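Long-range contacts in uncharacterized protein (Bacteroides vulgatus, PDB 4QB7), which probably forms part of the tip of a fimbrium, the surface filament through which the bacterium adheres and builds biofilm: residues A[166-171]-A[319-325]; A[94-98]-A[138-144]; A[134-139]-A[266-270]. One frame throughout, in Å; residues are numbered along the deposited sequence.

Interaction 1 of 3, residues A[166-171]-A[319-325]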
loop_
_atom_site.group_PDB
_atom_site.type_symbol
_atom_site.label_atom_id
_atom_site.label_comp_id
_atom_site.label_asym_id
_atom_site.label_seq_id
_atom_site.Cartn_x
_atom_site.Cartn_y
_atom_site.Cartn_z
ATOM N N HIS A 166 -5.588 0.122 -6.115
ATOM C CA HIS A 166 -4.663 -0.123 -4.993
ATOM C C HIS A 166 -5.307 -1.144 -4.060
ATOM O O HIS A 166 -6.391 -0.893 -3.503
ATOM C CB HIS A 166 -4.324 1.177 -4.277
ATOM C CG HIS A 166 -3.630 2.180 -5.156
ATOM N ND1 HIS A 166 -2.257 2.162 -5.336
ATOM C CD2 HIS A 166 -4.141 3.214 -5.856
ATOM C CE1 HIS A 166 -1.980 3.177 -6.136
ATOM N NE2 HIS A 166 -3.081 3.838 -6.477
ATOM N N VAL A 167 -4.706 -2.344 -3.984
ATOM C CA VAL A 167 -5.286 -3.469 -3.243
ATOM C C VAL A 167 -4.743 -3.577 -1.806
ATOM O O VAL A 167 -5.192 -4.435 -1.044
ATOM C CB VAL A 167 -5.126 -4.788 -4.022
ATOM C CG1 VAL A 167 -5.837 -4.691 -5.370
ATOM C CG2 VAL A 167 -3.656 -5.174 -4.198
ATOM N N LEU A 168 -3.807 -2.700 -1.433
ATOM C CA LEU A 168 -3.224 -2.660 -0.086
ATOM C C LEU A 168 -3.883 -1.532 0.737
ATOM O O LEU A 168 -4.843 -0.904 0.273
ATOM C CB LEU A 168 -1.692 -2.406 -0.191
ATOM C CG LEU A 168 -0.835 -3.414 -0.919
ATOM C CD1 LEU A 168 0.592 -2.973 -0.930
ATOM C CD2 LEU A 168 -0.935 -4.784 -0.290
ATOM N N THR A 169 -3.374 -1.288 1.955
ATOM C CA THR A 169 -3.808 -0.170 2.775
ATOM C C THR A 169 -2.638 0.821 2.835
ATOM O O THR A 169 -1.465 0.411 2.910
ATOM C CB THR A 169 -4.343 -0.605 4.148
ATOM O OG1 THR A 169 -5.016 0.504 4.726
ATOM C CG2 THR A 169 -3.276 -1.081 5.092
ATOM N N GLN A 170 -2.943 2.107 2.741
ATOM C CA GLN A 170 -1.904 3.119 2.873
ATOM C C GLN A 170 -1.984 3.846 4.224
ATOM O O GLN A 170 -3.076 4.255 4.626
ATOM C CB GLN A 170 -1.986 4.150 1.751
ATOM C CG GLN A 170 -0.719 4.985 1.681
ATOM C CD GLN A 170 -0.826 6.158 0.769
ATOM O OE1 GLN A 170 -0.415 7.260 1.102
ATOM N NE2 GLN A 170 -1.331 5.961 -0.417
ATOM N N ILE A 171 -0.834 3.999 4.916
ATOM C CA ILE A 171 -0.684 4.838 6.114
ATOM C C ILE A 171 -0.007 6.060 5.535
ATOM O O ILE A 171 1.218 6.040 5.325
ATOM C CB ILE A 171 0.045 4.198 7.337
ATOM C CG1 ILE A 171 -0.552 2.832 7.765
ATOM C CG2 ILE A 171 0.105 5.158 8.502
ATOM C CD1 ILE A 171 -2.141 2.685 7.668
ATOM N N PHE A 319 -6.786 0.105 8.738
ATOM C CA PHE A 319 -5.969 -0.694 7.830
ATOM C C PHE A 319 -6.926 -1.340 6.783
ATOM O O PHE A 319 -6.830 -2.532 6.472
ATOM C CB PHE A 319 -5.082 -1.705 8.580
ATOM C CG PHE A 319 -3.700 -1.235 8.975
ATOM C CD1 PHE A 319 -3.525 -0.067 9.715
ATOM C CD2 PHE A 319 -2.580 -2.029 8.730
ATOM C CE1 PHE A 319 -2.246 0.306 10.189
ATOM C CE2 PHE A 319 -1.305 -1.651 9.200
ATOM C CZ PHE A 319 -1.147 -0.481 9.912
ATOM N N LYS A 320 -7.863 -0.518 6.253
ATOM C CA LYS A 320 -8.861 -0.914 5.252
ATOM C C LYS A 320 -8.255 -0.987 3.851
ATOM O O LYS A 320 -7.528 -0.071 3.439
ATOM C CB LYS A 320 -10.030 0.086 5.217
ATOM C CG LYS A 320 -10.965 0.068 6.402
ATOM C CD LYS A 320 -11.978 1.216 6.310
ATOM C CE LYS A 320 -13.347 0.729 6.704
ATOM N NZ LYS A 320 -14.258 1.843 7.058
ATOM N N LYS A 321 -8.591 -2.049 3.103
ATOM C CA LYS A 321 -8.167 -2.212 1.706
ATOM C C LYS A 321 -8.635 -1.031 0.867
ATOM O O LYS A 321 -9.789 -0.611 0.982
ATOM C CB LYS A 321 -8.756 -3.510 1.148
ATOM C CG LYS A 321 -8.263 -3.908 -0.211
ATOM C CD LYS A 321 -8.773 -5.309 -0.555
ATOM C CE LYS A 321 -8.655 -5.644 -2.028
ATOM N NZ LYS A 321 -9.494 -4.757 -2.850
ATOM N N GLY A 322 -7.735 -0.495 0.058
ATOM C CA GLY A 322 -8.036 0.608 -0.840
ATOM C C GLY A 322 -8.338 1.935 -0.178
ATOM O O GLY A 322 -8.941 2.811 -0.812
ATOM N N THR A 323 -7.899 2.106 1.092
ATOM C CA THR A 323 -8.061 3.329 1.884
ATOM C C THR A 323 -6.695 3.909 2.220
ATOM O O THR A 323 -5.762 3.153 2.489
ATOM C CB THR A 323 -8.867 3.022 3.158
ATOM O OG1 THR A 323 -10.124 2.482 2.793
ATOM C CG2 THR A 323 -9.134 4.238 4.006
ATOM N N LYS A 324 -6.589 5.250 2.194
ATOM C CA LYS A 324 -5.451 6.047 2.673
ATOM C C LYS A 324 -5.790 6.492 4.104
ATOM O O LYS A 324 -6.746 7.250 4.278
ATOM C CB LYS A 324 -5.179 7.300 1.795
ATOM C CG LYS A 324 -4.650 7.035 0.400
ATOM C CD LYS A 324 -3.947 8.261 -0.195
ATOM C CE LYS A 324 -4.856 9.190 -0.962
ATOM N NZ LYS A 324 -4.162 10.457 -1.308
ATOM N N HIS A 325 -5.041 6.033 5.122
ATOM C CA HIS A 325 -5.284 6.451 6.516
ATOM C C HIS A 325 -4.254 7.469 6.986
ATOM O O HIS A 325 -3.047 7.282 6.783
ATOM C CB HIS A 325 -5.278 5.266 7.493
ATOM C CG HIS A 325 -6.318 4.215 7.241
ATOM N ND1 HIS A 325 -7.579 4.303 7.798
ATOM C CD2 HIS A 325 -6.210 3.029 6.593
ATOM C CE1 HIS A 325 -8.214 3.203 7.426
ATOM N NE2 HIS A 325 -7.421 2.396 6.721
HETATM O O HOH W 1 -8.883 -2.099 -3.560
#
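Three backbone hydrogen bonds hold 166-171 against 319-325, the shortest and straightest from His325 N to Gln170 O (2.7 Å, 178° at the hydrogen). Gln170 N donates to Thr323 O at 3.0 Å, so Gln170 is bonded on both sides, to the residues before and after its partner Lys324, as expected for parallel beta pairing. The strand axes bear this out, running 20° apart and approaching to 4.7 Å. Parallel pairing is set inside the mixed sheet of this fimbrillin-like protein, where strand 159-178 also pairs antiparallel with 259-270.

Before the strand proper, a type II turn from Lys320 to Thr323 is closed by Thr323 N to Lys320 O at 3.2 Å. Gly322 occupies its positive-phi position (68°/21°) and donates from N to Leu168 O at 2.9 Å. The same Lys320 O receives Thr169 OG1 at 2.9 Å, tying the turn to the strand. Water 1 joins His166 O and Lys321 NZ, 2.8 Å from each; that ammonium also forms a salt bridge with Asp213.

Apolar contact gathers around Phe319, whose ring additionally meets Phe270 of strand 259-270. Thr169 CG2 lies 3.8 Å from Phe319 CD2, and the Ile171 side chain reaches in more closely still, with CD1 at 3.5 Å from Phe319 CE1.

Interaction 2 of 3, residues A[94-98]-A[138-144]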
loop_
_atom_site.group_PDB
_atom_site.type_symbol
_atom_site.label_atom_id
_atom_site.label_comp_id
_atom_site.label_asym_id
_atom_site.label_seq_id
_atom_site.Cartn_x
_atom_site.Cartn_y
_atom_site.Cartn_z
ATOM N N PHE A 94 -6.393 -9.819 -17.102
ATOM C CA PHE A 94 -6.055 -9.449 -15.726
ATOM C C PHE A 94 -4.689 -8.794 -15.782
ATOM O O PHE A 94 -3.904 -9.095 -16.688
ATOM C CB PHE A 94 -6.054 -10.663 -14.767
ATOM C CG PHE A 94 -7.362 -11.404 -14.703
ATOM C CD1 PHE A 94 -8.393 -10.960 -13.879
ATOM C CD2 PHE A 94 -7.573 -12.541 -15.477
ATOM C CE1 PHE A 94 -9.609 -11.648 -13.830
ATOM C CE2 PHE A 94 -8.786 -13.237 -15.413
ATOM C CZ PHE A 94 -9.799 -12.772 -14.609
ATOM N N ALA A 95 -4.386 -7.921 -14.834
ATOM C CA ALA A 95 -3.089 -7.259 -14.809
ATOM C C ALA A 95 -2.710 -6.911 -13.381
ATOM O O ALA A 95 -3.596 -6.758 -12.543
ATOM C CB ALA A 95 -3.124 -6.004 -15.666
ATOM N N TYR A 96 -1.403 -6.788 -13.114
ATOM C CA TYR A 96 -0.854 -6.374 -11.815
ATOM C C TYR A 96 0.378 -5.481 -12.063
ATOM O O TYR A 96 0.961 -5.476 -13.155
ATOM C CB TYR A 96 -0.491 -7.605 -10.919
ATOM C CG TYR A 96 0.798 -8.273 -11.341
ATOM C CD1 TYR A 96 0.831 -9.140 -12.428
ATOM C CD2 TYR A 96 2.012 -7.937 -10.736
ATOM C CE1 TYR A 96 2.032 -9.650 -12.912
ATOM C CE2 TYR A 96 3.224 -8.417 -11.231
ATOM C CZ TYR A 96 3.225 -9.271 -12.324
ATOM O OH TYR A 96 4.401 -9.792 -12.796
ATOM N N ALA A 97 0.790 -4.759 -11.038
ATOM C CA ALA A 97 1.985 -3.919 -11.094
ATOM C C ALA A 97 2.500 -3.684 -9.675
ATOM O O ALA A 97 1.707 -3.748 -8.727
ATOM C CB ALA A 97 1.726 -2.607 -11.820
ATOM N N PRO A 98 3.835 -3.487 -9.496
ATOM C CA PRO A 98 4.894 -3.416 -10.528
ATOM C C PRO A 98 5.187 -4.806 -11.075
ATOM O O PRO A 98 4.939 -5.789 -10.385
ATOM C CB PRO A 98 6.078 -2.815 -9.757
ATOM C CG PRO A 98 5.873 -3.282 -8.358
ATOM C CD PRO A 98 4.391 -3.281 -8.146
ATOM N N ILE A 138 6.272 -2.003 -1.668
ATOM C CA ILE A 138 5.637 -2.042 -2.969
ATOM C C ILE A 138 4.182 -1.579 -2.870
ATOM O O ILE A 138 3.446 -2.018 -1.987
ATOM C CB ILE A 138 5.752 -3.495 -3.505
ATOM C CG1 ILE A 138 7.230 -3.981 -3.649
ATOM C CG2 ILE A 138 4.911 -3.737 -4.755
ATOM C CD1 ILE A 138 8.182 -3.113 -4.440
ATOM N N ASP A 139 3.770 -0.685 -3.782
ATOM C CA ASP A 139 2.375 -0.248 -3.899
ATOM C C ASP A 139 1.756 -1.172 -4.959
ATOM O O ASP A 139 1.780 -0.858 -6.155
ATOM C CB ASP A 139 2.292 1.249 -4.252
ATOM C CG ASP A 139 0.901 1.798 -4.522
ATOM O OD1 ASP A 139 -0.091 1.120 -4.150
ATOM O OD2 ASP A 139 0.801 2.916 -5.112
ATOM N N LEU A 140 1.299 -2.371 -4.513
ATOM C CA LEU A 140 0.730 -3.405 -5.365
ATOM C C LEU A 140 -0.613 -2.968 -5.903
ATOM O O LEU A 140 -1.540 -2.708 -5.132
ATOM C CB LEU A 140 0.603 -4.749 -4.614
ATOM C CG LEU A 140 0.016 -5.934 -5.414
ATOM C CD1 LEU A 140 0.969 -6.407 -6.500
ATOM C CD2 LEU A 140 -0.406 -7.063 -4.497
ATOM N N VAL A 141 -0.714 -2.897 -7.239
ATOM C CA VAL A 141 -1.946 -2.519 -7.920
ATOM C C VAL A 141 -2.398 -3.686 -8.776
ATOM O O VAL A 141 -1.575 -4.457 -9.275
ATOM C CB VAL A 141 -1.860 -1.188 -8.731
ATOM C CG1 VAL A 141 -1.562 -0.002 -7.841
ATOM C CG2 VAL A 141 -0.871 -1.265 -9.876
ATOM N N THR A 142 -3.703 -3.864 -8.910
ATOM C CA THR A 142 -4.213 -4.944 -9.755
ATOM C C THR A 142 -5.369 -4.456 -10.573
ATOM O O THR A 142 -5.967 -3.421 -10.282
ATOM C CB THR A 142 -4.642 -6.200 -8.978
ATOM O OG1 THR A 142 -5.918 -5.945 -8.370
ATOM C CG2 THR A 142 -3.607 -6.670 -7.978
ATOM N N ASP A 143 -5.700 -5.241 -11.576
ATOM C CA ASP A 143 -6.817 -4.999 -12.443
ATOM C C ASP A 143 -7.547 -6.311 -12.698
ATOM O O ASP A 143 -6.998 -7.211 -13.325
ATOM C CB ASP A 143 -6.356 -4.352 -13.752
ATOM C CG ASP A 143 -7.503 -3.954 -14.647
ATOM O OD1 ASP A 143 -8.664 -4.271 -14.301
ATOM O OD2 ASP A 143 -7.245 -3.360 -15.705
ATOM N N CYS A 144 -8.779 -6.405 -12.194
ATOM C CA CYS A 144 -9.675 -7.531 -12.407
ATOM C C CYS A 144 -11.112 -7.013 -12.659
ATOM O O CYS A 144 -12.089 -7.702 -12.357
ATOM C CB CYS A 144 -9.606 -8.540 -11.264
ATOM S SG CYS A 144 -10.067 -7.883 -9.644
#
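Ala97 CB rests 3.5 Å from Val141 CG2, the closest side-chain approach between paired residues of the two strands. One residue beyond, Pro98 CD meets Ile138 CG2, also at 3.5 Å; the peptide before Pro98 is cis, and antiparallel pairing stops there. At the other end Phe94 CD1 touches Cys144 CB at 3.8 Å, the CB lying at the edge of the ring. The small side chain of Ala95 fits beside Asp143, CB to CB 4.1 Å.

The backbone beneath is a regular antiparallel pairing, with axes 172° apart and 4.5 Å at closest approach. Ala95-Asp143 and Ala97-Val141 are hydrogen-bonded pairs. Each is bonded reciprocally: Ala95 N to Asp143 O at 3.1 Å and Asp143 N to Ala95 O at 2.8 Å, then Ala97 N to Val141 O and Val141 N to Ala97 O, both 3.0 Å. Tyr96 and Thr142 form the non-hydrogen-bonded pair between them, their CA atoms only 4.2 Å apart and their side chains on the face opposite Ala95, Ala97, Val141 and Asp143.

The polar ends turn to other partners: Tyr96 OH to Asn66, Thr142 OG1 to Tyr208, Asp143 OD1 to His145. Within the mixed sheet, strand 90-97 pairs on its other side with 40-47, while the short strand 141-143 lies between 90-97 and 159-178.

Interaction 3 of 3, residues A[134-139]-A[266-270]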
loop_
_atom_site.group_PDB
_atom_site.type_symbol
_atom_site.label_atom_id
_atom_site.label_comp_id
_atom_site.label_asym_id
_atom_site.label_seq_id
_atom_site.Cartn_x
_atom_site.Cartn_y
_atom_site.Cartn_z
ATOM N N TRP A 134 11.716 0.790 5.573
ATOM C CA TRP A 134 10.348 0.838 5.023
ATOM C C TRP A 134 10.216 1.677 3.741
ATOM O O TRP A 134 9.093 1.957 3.321
ATOM C CB TRP A 134 9.359 1.370 6.087
ATOM C CG TRP A 134 9.475 0.661 7.403
ATOM C CD1 TRP A 134 10.265 1.012 8.459
ATOM C CD2 TRP A 134 8.865 -0.586 7.749
ATOM N NE1 TRP A 134 10.175 0.062 9.451
ATOM C CE2 TRP A 134 9.321 -0.932 9.039
ATOM C CE3 TRP A 134 7.957 -1.434 7.103
ATOM C CZ2 TRP A 134 8.884 -2.084 9.701
ATOM C CZ3 TRP A 134 7.525 -2.574 7.756
ATOM C CH2 TRP A 134 7.987 -2.890 9.040
ATOM N N LYS A 135 11.333 2.053 3.108
ATOM C CA LYS A 135 11.325 2.953 1.957
ATOM C C LYS A 135 11.275 2.191 0.662
ATOM O O LYS A 135 11.185 2.812 -0.392
ATOM C CB LYS A 135 12.530 3.933 2.004
ATOM C CG LYS A 135 12.593 4.701 3.344
ATOM C CD LYS A 135 13.303 6.036 3.313
ATOM C CE LYS A 135 13.878 6.429 4.658
ATOM N NZ LYS A 135 15.240 5.846 4.871
ATOM N N ASP A 136 11.249 0.852 0.728
ATOM C CA ASP A 136 11.206 -0.011 -0.453
ATOM C C ASP A 136 9.868 -0.751 -0.621
ATOM O O ASP A 136 9.781 -1.620 -1.487
ATOM C CB ASP A 136 12.329 -1.056 -0.363
ATOM C CG ASP A 136 13.745 -0.553 -0.542
ATOM O OD1 ASP A 136 13.914 0.656 -0.854
ATOM O OD2 ASP A 136 14.693 -1.371 -0.368
HETATM N N MSE A 137 8.839 -0.440 0.210
HETATM C CA MSE A 137 7.531 -1.117 0.180
HETATM C C MSE A 137 6.898 -0.938 -1.179
HETATM O O MSE A 137 7.022 0.126 -1.790
HETATM C CB MSE A 137 6.580 -0.613 1.294
HETATM C CG MSE A 137 7.181 -0.696 2.695
HETATM SE SE MSE A 137 5.994 -0.073 4.047
HETATM C CE MSE A 137 5.330 -1.665 4.635
ATOM N N ILE A 138 6.272 -2.003 -1.668
ATOM C CA ILE A 138 5.637 -2.042 -2.969
ATOM C C ILE A 138 4.182 -1.579 -2.870
ATOM O O ILE A 138 3.446 -2.018 -1.987
ATOM C CB ILE A 138 5.752 -3.495 -3.505
ATOM C CG1 ILE A 138 7.230 -3.981 -3.649
ATOM C CG2 ILE A 138 4.911 -3.737 -4.755
ATOM C CD1 ILE A 138 8.182 -3.113 -4.440
ATOM N N ASP A 139 3.770 -0.685 -3.782
ATOM C CA ASP A 139 2.375 -0.248 -3.899
ATOM C C ASP A 139 1.756 -1.172 -4.959
ATOM O O ASP A 139 1.780 -0.858 -6.155
ATOM C CB ASP A 139 2.292 1.249 -4.252
ATOM C CG ASP A 139 0.901 1.798 -4.522
ATOM O OD1 ASP A 139 -0.091 1.120 -4.150
ATOM O OD2 ASP A 139 0.801 2.916 -5.112
ATOM N N GLU A 266 6.792 10.055 1.261
ATOM C CA GLU A 266 6.857 8.739 1.888
ATOM C C GLU A 266 5.540 8.317 2.595
ATOM O O GLU A 266 4.856 9.141 3.217
ATOM C CB GLU A 266 8.052 8.678 2.844
ATOM C CG GLU A 266 9.362 8.717 2.065
ATOM C CD GLU A 266 10.673 8.917 2.802
ATOM O OE1 GLU A 266 10.671 9.167 4.031
ATOM O OE2 GLU A 266 11.720 8.842 2.122
ATOM N N ALA A 267 5.171 7.027 2.422
ATOM C CA ALA A 267 3.988 6.385 3.007
ATOM C C ALA A 267 4.243 4.890 3.193
ATOM O O ALA A 267 5.176 4.351 2.601
ATOM C CB ALA A 267 2.772 6.603 2.127
ATOM N N LEU A 268 3.429 4.226 4.024
ATOM C CA LEU A 268 3.535 2.789 4.301
ATOM C C LEU A 268 2.418 2.069 3.598
ATOM O O LEU A 268 1.296 2.567 3.574
ATOM C CB LEU A 268 3.470 2.522 5.818
ATOM C CG LEU A 268 4.469 3.266 6.725
ATOM C CD1 LEU A 268 4.086 3.110 8.154
ATOM C CD2 LEU A 268 5.898 2.746 6.544
ATOM N N TYR A 269 2.714 0.904 3.006
ATOM C CA TYR A 269 1.741 0.095 2.249
ATOM C C TYR A 269 1.720 -1.296 2.794
ATOM O O TYR A 269 2.669 -2.056 2.591
ATOM C CB TYR A 269 2.064 0.068 0.731
ATOM C CG TYR A 269 2.427 1.412 0.149
ATOM C CD1 TYR A 269 1.460 2.387 -0.059
ATOM C CD2 TYR A 269 3.744 1.718 -0.175
ATOM C CE1 TYR A 269 1.789 3.637 -0.584
ATOM C CE2 TYR A 269 4.084 2.960 -0.728
ATOM C CZ TYR A 269 3.102 3.919 -0.917
ATOM O OH TYR A 269 3.422 5.158 -1.401
ATOM N N PHE A 270 0.631 -1.646 3.473
ATOM C CA PHE A 270 0.490 -2.955 4.121
ATOM C C PHE A 270 -0.599 -3.809 3.504
ATOM O O PHE A 270 -1.535 -3.250 2.937
ATOM C CB PHE A 270 0.122 -2.737 5.608
ATOM C CG PHE A 270 1.235 -2.255 6.502
ATOM C CD1 PHE A 270 2.171 -3.145 7.012
ATOM C CD2 PHE A 270 1.340 -0.916 6.848
ATOM C CE1 PHE A 270 3.210 -2.695 7.834
ATOM C CE2 PHE A 270 2.356 -0.475 7.703
ATOM C CZ PHE A 270 3.285 -1.366 8.186
HETATM O O HOH W 2 7.401 3.168 1.729
HETATM O O HOH W 3 3.862 -3.431 0.497
#
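No direct hydrogen bond joins 134-139 to 266-270, and the backbones stay well apart: the nearest CA pairs are Asp139-Tyr269 at 6.2 Å and Lys135-Glu266 at 7.3 Å. Two waters span the gap. Water 2 donates to Trp134 O (2.6 Å) and Ala267 O (2.7 Å); water 3 donates to Ile138 O (2.9 Å) and Tyr269 O (2.8 Å). The CA-to-CB bond of Trp134 points toward the strand, as does that of Met137.

The arrangement is an irregular connection, running from strand 123-127 to strand 141-143, packed against strand 259-270 of the mixed sheet. On one edge that strand pairs along its backbone with 159-178, through Leu268 with Ile171 and Phe270 with Thr169; the connection meets it through side chains and water.

Met137, modelled as selenomethionine, projects into the interface. Its SE lies 3.8 Å from Leu268 CD2 and 5.3 Å from the centroid of the Phe270 ring, a Met-aromatic contact, and its CE sits over that ring, 4.1 Å from the centroid and 14° off the normal, a CH-pi contact. Leu268 CD2 also touches Trp134 CB at 3.8 Å. Tyr269 meets two residues of the connection through its ring: Asp139 CB stands over the face, 4.2 Å from the centroid and just 2° off the normal, while Met137 CB meets the edge, 4.0 Å from Tyr269 CD2.

All three contacts converge on one mixed sheet, with strand 159-178 as the common neighbour of strands 141-143, 259-270 and 323-331. Interactions 1 and 3 have centres about 11 Å apart and meet through the backbone, Thr169 N lying 2.9 Å from Phe270 O, a hydrogen bond. Interactions 2 and 3 are about 15 Å apart by centres but share Ile138 and Asp139, where the irregular connection leads toward strand 141-143. Asp139 also reaches interaction 1, about 14 Å from interaction 2 between centres: its OD1 is hydrogen-bonded to His166 ND1 at 2.7 Å. Close by, Leu168 CD1 packs 3.2 Å from Ile138 O.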